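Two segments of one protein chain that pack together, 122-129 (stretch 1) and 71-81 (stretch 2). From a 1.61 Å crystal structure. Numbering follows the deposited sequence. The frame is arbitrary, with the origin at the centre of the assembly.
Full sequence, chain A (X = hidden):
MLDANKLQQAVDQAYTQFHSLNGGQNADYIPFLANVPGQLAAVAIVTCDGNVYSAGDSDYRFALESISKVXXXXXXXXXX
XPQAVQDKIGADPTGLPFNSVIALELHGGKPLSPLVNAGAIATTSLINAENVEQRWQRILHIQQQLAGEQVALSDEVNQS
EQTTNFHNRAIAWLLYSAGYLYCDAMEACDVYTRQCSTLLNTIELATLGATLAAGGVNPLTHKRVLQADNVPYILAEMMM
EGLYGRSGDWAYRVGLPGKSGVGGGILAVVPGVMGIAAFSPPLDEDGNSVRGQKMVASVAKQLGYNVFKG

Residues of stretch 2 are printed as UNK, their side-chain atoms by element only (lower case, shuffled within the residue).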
ATOM      1  N   ALA A 122       7.551   7.345 -18.173  1.00  7.93           N
ATOM      2  CA  ALA A 122       8.564   6.275 -18.351  1.00  8.35           C
ATOM      3  C   ALA A 122       7.928   4.955 -18.769  1.00  8.73           C
ATOM      4  O   ALA A 122       8.472   4.264 -19.675  1.00  8.95           O
ATOM      5  CB  ALA A 122       9.386   6.114 -17.142  1.00 10.35           C
ATOM      6  N   THR A 123       6.753   4.637 -18.212  1.00  7.25           N
ATOM      7  CA  THR A 123       6.043   3.390 -18.549  1.00  7.54           C
ATOM      8  C   THR A 123       5.525   3.504 -20.018  1.00  6.51           C
ATOM      9  O   THR A 123       5.627   2.567 -20.808  1.00  8.65           O
ATOM     10  CB  THR A 123       4.942   3.139 -17.582  1.00  6.89           C
ATOM     11  OG1 THR A 123       5.474   3.094 -16.217  1.00  8.61           O
ATOM     12  CG2 THR A 123       4.259   1.790 -17.857  1.00  8.63           C
ATOM     13  N   THR A 124       4.958   4.654 -20.391  1.00  7.89           N
ATOM     14  CA  THR A 124       4.565   4.891 -21.772  1.00  8.59           C
ATOM     15  C   THR A 124       5.751   4.688 -22.728  1.00  8.47           C
ATOM     16  O   THR A 124       5.572   4.107 -23.792  1.00  9.21           O
ATOM     17  CB  THR A 124       3.989   6.304 -21.894  1.00  9.34           C
ATOM     18  OG1 THR A 124       2.761   6.405 -21.168  1.00  8.30           O
ATOM     19  CG2 THR A 124       3.610   6.658 -23.333  1.00  8.60           C
ATOM     20  N   SER A 125       6.950   5.102 -22.334  1.00  8.75           N
ATOM     21  CA  SER A 125       8.144   4.968 -23.166  1.00  9.72           C
ATOM     22  C   SER A 125       8.683   3.535 -23.249  1.00 10.55           C
ATOM     23  O   SER A 125       9.476   3.233 -24.164  1.00 11.91           O
ATOM     24  CB  SER A 125       9.290   5.870 -22.631  1.00  8.71           C
ATOM     25  OG  SER A 125       9.989   5.280 -21.525  1.00  8.66           O
ATOM     26  N   LEU A 126       8.291   2.708 -22.287  1.00 10.49           N
ATOM     27  CA  LEU A 126       8.705   1.295 -22.140  1.00 10.65           C
ATOM     28  C   LEU A 126       7.929   0.325 -23.024  1.00 11.58           C
ATOM     29  O   LEU A 126       8.435  -0.764 -23.302  1.00 12.27           O
ATOM     30  CB  LEU A 126       8.571   0.863 -20.666  1.00 12.31           C
ATOM     31  CG  LEU A 126       9.125  -0.482 -20.190  1.00 11.39           C
ATOM     32  CD1 LEU A 126      10.564  -0.702 -20.617  1.00 13.64           C
ATOM     33  CD2 LEU A 126       8.970  -0.628 -18.681  1.00 14.45           C
ATOM     34  N   ILE A 127       6.725   0.709 -23.464  1.00 11.00           N
ATOM     35  CA  ILE A 127       5.849  -0.077 -24.358  1.00 13.88           C
ATOM     36  C   ILE A 127       6.615  -0.476 -25.633  1.00 13.18           C
ATOM     37  O   ILE A 127       7.378   0.326 -26.146  1.00 13.48           O
ATOM     38  CB  ILE A 127       4.562   0.880 -24.684  1.00 14.28           C
ATOM     39  CG1 ILE A 127       3.769   1.048 -23.418  1.00 18.15           C
ATOM     40  CG2 ILE A 127       3.642   0.459 -25.837  1.00 17.88           C
ATOM     41  CD1 ILE A 127       3.669  -0.111 -22.674  1.00 13.72           C
ATOM     42  N   ASN A 128       6.420  -1.695 -26.127  1.00 13.88           N
ATOM     43  CA  ASN A 128       7.015  -2.090 -27.417  1.00 14.86           C
ATOM     44  C   ASN A 128       6.357  -1.279 -28.558  1.00 14.40           C
ATOM     45  O   ASN A 128       5.134  -1.170 -28.657  1.00 14.91           O
ATOM     46  CB  ASN A 128       6.729  -3.583 -27.705  1.00 15.54           C
ATOM     47  CG  ASN A 128       7.510  -4.563 -26.841  1.00 19.48           C
ATOM     48  OD1 ASN A 128       7.151  -5.749 -26.808  1.00 28.39           O
ATOM     49  ND2 ASN A 128       8.599  -4.131 -26.247  1.00 20.64           N
ATOM     50  N   ALA A 129       7.161  -0.694 -29.425  1.00 15.16           N
ATOM     51  CA  ALA A 129       6.650   0.119 -30.543  1.00 15.95           C
ATOM     52  C   ALA A 129       7.774   0.444 -31.501  1.00 17.02           C
ATOM     53  O   ALA A 129       8.864   0.827 -31.068  1.00 17.39           O
ATOM     54  CB  ALA A 129       6.065   1.442 -30.040  1.00 15.07           C
ATOM     55  N   UNK A  71      -3.823   1.545 -17.432  1.00  8.44           N
ATOM     56  CA  UNK A  71      -3.893   0.792 -18.686  1.00  9.37           C
ATOM     57  C   UNK A  71      -2.512   0.622 -19.338  1.00  9.34           C
ATOM     58  O   UNK A  71      -2.182  -0.424 -19.864  1.00  7.85           O
ATOM     59  c   UNK A  71      -4.823   1.455 -19.692  1.00  9.99           C
ATOM     60  s   UNK A  71      -6.499   1.829 -19.063  1.00 13.07           S
ATOM     61  N   UNK A  72      -1.697   1.670 -19.310  1.00  7.82           N
ATOM     62  CA  UNK A  72      -0.398   1.557 -19.945  1.00  8.00           C
ATOM     63  C   UNK A  72       0.512   0.667 -19.115  1.00  8.71           C
ATOM     64  O   UNK A  72       1.386  -0.079 -19.668  1.00  9.19           O
ATOM     65  c   UNK A  72       0.152   2.985 -20.158  1.00  9.33           C
ATOM     66  o   UNK A  72      -0.606   3.590 -21.243  1.00  7.80           O
ATOM     67  c   UNK A  72       1.639   2.976 -20.563  1.00  9.61           C
ATOM     68  N   UNK A  73       0.364   0.736 -17.787  1.00  7.31           N
ATOM     69  CA  UNK A  73       1.080  -0.180 -16.922  1.00  7.47           C
ATOM     70  C   UNK A  73       0.730  -1.618 -17.315  1.00  6.29           C
ATOM     71  O   UNK A  73       1.588  -2.510 -17.353  1.00  7.52           O
ATOM     72  c   UNK A  73       0.856  -0.575 -13.005  1.00  9.89           C
ATOM     73  c   UNK A  73       2.781  -1.066 -14.609  1.00 10.59           C
ATOM     74  c   UNK A  73       1.233  -0.921 -14.436  1.00  7.38           C
ATOM     75  c   UNK A  73       0.729   0.082 -15.456  1.00  7.03           C
ATOM     76  N   UNK A  74      -0.563  -1.876 -17.490  1.00  6.02           N
ATOM     77  CA  UNK A  74      -1.004  -3.239 -17.825  1.00  6.37           C
ATOM     78  C   UNK A  74      -0.315  -3.697 -19.123  1.00  6.91           C
ATOM     79  O   UNK A  74       0.231  -4.804 -19.208  1.00  6.86           O
ATOM     80  c   UNK A  74      -2.459  -3.288 -17.933  1.00  7.53           C
ATOM     81  N   UNK A  75      -0.257  -2.806 -20.118  1.00  7.44           N
ATOM     82  CA  UNK A  75       0.422  -3.140 -21.366  1.00  8.57           C
ATOM     83  C   UNK A  75       1.920  -3.370 -21.185  1.00  9.65           C
ATOM     84  O   UNK A  75       2.499  -4.292 -21.769  1.00 11.13           O
ATOM     85  c   UNK A  75       0.673  -2.361 -23.798  1.00 10.89           C
ATOM     86  c   UNK A  75       0.135  -2.059 -22.422  1.00  8.72           C
ATOM     87  c   UNK A  75       0.261  -1.248 -24.702  1.00 11.65           C
ATOM     88  c   UNK A  75       0.214  -3.724 -24.317  1.00 12.78           C
ATOM     89  N   UNK A  76       2.566  -2.543 -20.362  1.00  8.47           N
ATOM     90  CA  UNK A  76       4.012  -2.691 -20.164  1.00  8.73           C
ATOM     91  C   UNK A  76       4.291  -4.039 -19.535  1.00  8.22           C
ATOM     92  O   UNK A  76       5.263  -4.722 -19.880  1.00  8.27           O
ATOM     93  c   UNK A  76       4.545  -1.623 -19.285  1.00  8.89           C
ATOM     94  N   UNK A  77       3.443  -4.459 -18.604  1.00  9.00           N
ATOM     95  CA  UNK A  77       3.622  -5.767 -17.987  1.00  8.96           C
ATOM     96  C   UNK A  77       3.482  -6.904 -18.997  1.00  9.66           C
ATOM     97  O   UNK A  77       4.265  -7.869 -18.982  1.00 11.63           O
ATOM     98  c   UNK A  77       4.129  -5.743 -14.741  1.00 10.22           C
ATOM     99  c   UNK A  77       1.701  -5.133 -14.659  1.00 10.43           C
ATOM    100  c   UNK A  77       2.942  -5.162 -15.504  1.00  9.22           C
ATOM    101  c   UNK A  77       2.680  -5.967 -16.791  1.00  9.22           C
ATOM    102  N   UNK A  78       2.541  -6.790 -19.918  1.00  9.21           N
ATOM    103  CA  UNK A  78       2.355  -7.804 -20.940  1.00 10.76           C
ATOM    104  C   UNK A  78       3.554  -7.805 -21.881  1.00  9.80           C
ATOM    105  O   UNK A  78       4.026  -8.888 -22.285  1.00 10.49           O
ATOM    106  c   UNK A  78       1.082  -7.562 -21.768  1.00 10.70           C
ATOM    107  o   UNK A  78      -0.253 -10.039 -21.251  1.00 18.27           O
ATOM    108  c   UNK A  78      -0.221  -7.663 -20.985  1.00 13.06           C
ATOM    109  o   UNK A  78      -0.836  -9.236 -19.294  1.00 13.93           O
ATOM    110  c   UNK A  78      -0.473  -9.072 -20.472  1.00 15.44           C
ATOM    111  N   UNK A  79       4.074  -6.619 -22.192  1.00 10.90           N
ATOM    112  CA  UNK A  79       5.216  -6.469 -23.113  1.00 10.51           C
ATOM    113  C   UNK A  79       6.561  -6.918 -22.562  1.00 11.73           C
ATOM    114  O   UNK A  79       7.284  -7.649 -23.237  1.00 13.05           O
ATOM    115  c   UNK A  79       4.406  -4.619 -24.639  1.00 11.05           C
ATOM    116  o   UNK A  79       4.395  -3.433 -25.028  1.00 12.53           O
ATOM    117  c   UNK A  79       5.382  -5.033 -23.561  1.00 12.43           C
ATOM    118  o   UNK A  79       3.545  -5.425 -25.099  1.00 12.79           O
ATOM    119  N   UNK A  80       6.922  -6.498 -21.334  1.00 11.50           N
ATOM    120  CA  UNK A  80       8.279  -6.705 -20.824  1.00 11.52           C
ATOM    121  C   UNK A  80       8.350  -7.502 -19.505  1.00 11.38           C
ATOM    122  O   UNK A  80       9.414  -7.951 -19.123  1.00 11.08           O
ATOM    123  c   UNK A  80       9.107  -4.625 -22.037  1.00 12.29           C
ATOM    124  c   UNK A  80       9.062  -5.368 -20.698  1.00 11.13           C
ATOM    125  c   UNK A  80       8.492  -4.446 -19.564  1.00 10.91           C
ATOM    126  N   UNK A  81       7.205  -7.703 -18.852  1.00 11.26           N
ATOM    127  CA  UNK A  81       7.067  -8.541 -17.668  1.00 10.52           C
ATOM    128  C   UNK A  81       7.319  -7.769 -16.383  1.00 10.38           C
ATOM    129  O   UNK A  81       7.831  -6.644 -16.440  1.00  9.65           O
TER
HETATM  130  O   HOH W   1       9.702  -6.968 -25.257  1.00 42.57           O

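Position 71 carries one carbon followed by a sulfur and lies out of reach of stretch 1; a lone carbon ending in sulfur is cysteine, C71. At position 72 a single carbon bears one oxygen and one carbon, the branching of threonine. Its terminal carbon packs against the 122-126 helix, and with T72 named, its CG2 lies 3.7 Å from T124 OG1 and 3.9 Å from T123 CG2.

Position 73 has four carbons forked at the second, which is leucine. L73 points away from stretch 1, so it is mainly its backbone that is met, with T123 CG2 3.9 Å from L73 CA. Position 74 has one carbon, directed away and touching nothing across the contact: A74.

Position 75 again shows four carbons forked at the second, now directed toward stretch 1, with the fork near the end of I127. This is L75, whose CG lies 3.9 Å from I127 CD1. Position 76 holds a single carbon, hence alanine. A76 CB is 3.7 Å from T123 CG2 and 3.8 Å from I127 CD1, and with so short a side chain the backbone is also within reach: I127 CD1 comes to 3.5 Å from A76 N.

Position 77 has four carbons forked at the second and faces away, so L77 makes no contact. At position 78 three carbons end in two oxygens, the carboxylate of glutamate; E78 too is remote from stretch 1. Position 79 has two carbons, the second carrying two oxygens, one of them close to the backbone of N128. This is aspartate, and D79 OD2 accepts a hydrogen bond from N128 N at 2.9 Å, with a nearly straight N-H...O angle of 162°.

Position 80 has one carbon bearing two more, the fork of valine. V80 CG2 lies 3.9 Å from L126 CD2. Position 81 has no side-chain atoms and a positive phi of 89°, which favours glycine; G81 leaves the helical conformation as the helix ends.

The two helices run at 41° to each other, with an axial closest approach of 8.9 Å. Where I127 and A76 meet, their CA atoms are only 5.3 Å apart, and the isoleucine side chain fits along T72, L75 and A76. Beyond this apolar patch, D79 holds the backbone of stretch 1 where it has left its helix. A water joins the same end of the contact, donating to D79 O and accepting from N128 ND2, each at 3.2 Å. Together the stretches bury 480 Å².

Stretch 2, residues 71-81: CTLALALEDVG
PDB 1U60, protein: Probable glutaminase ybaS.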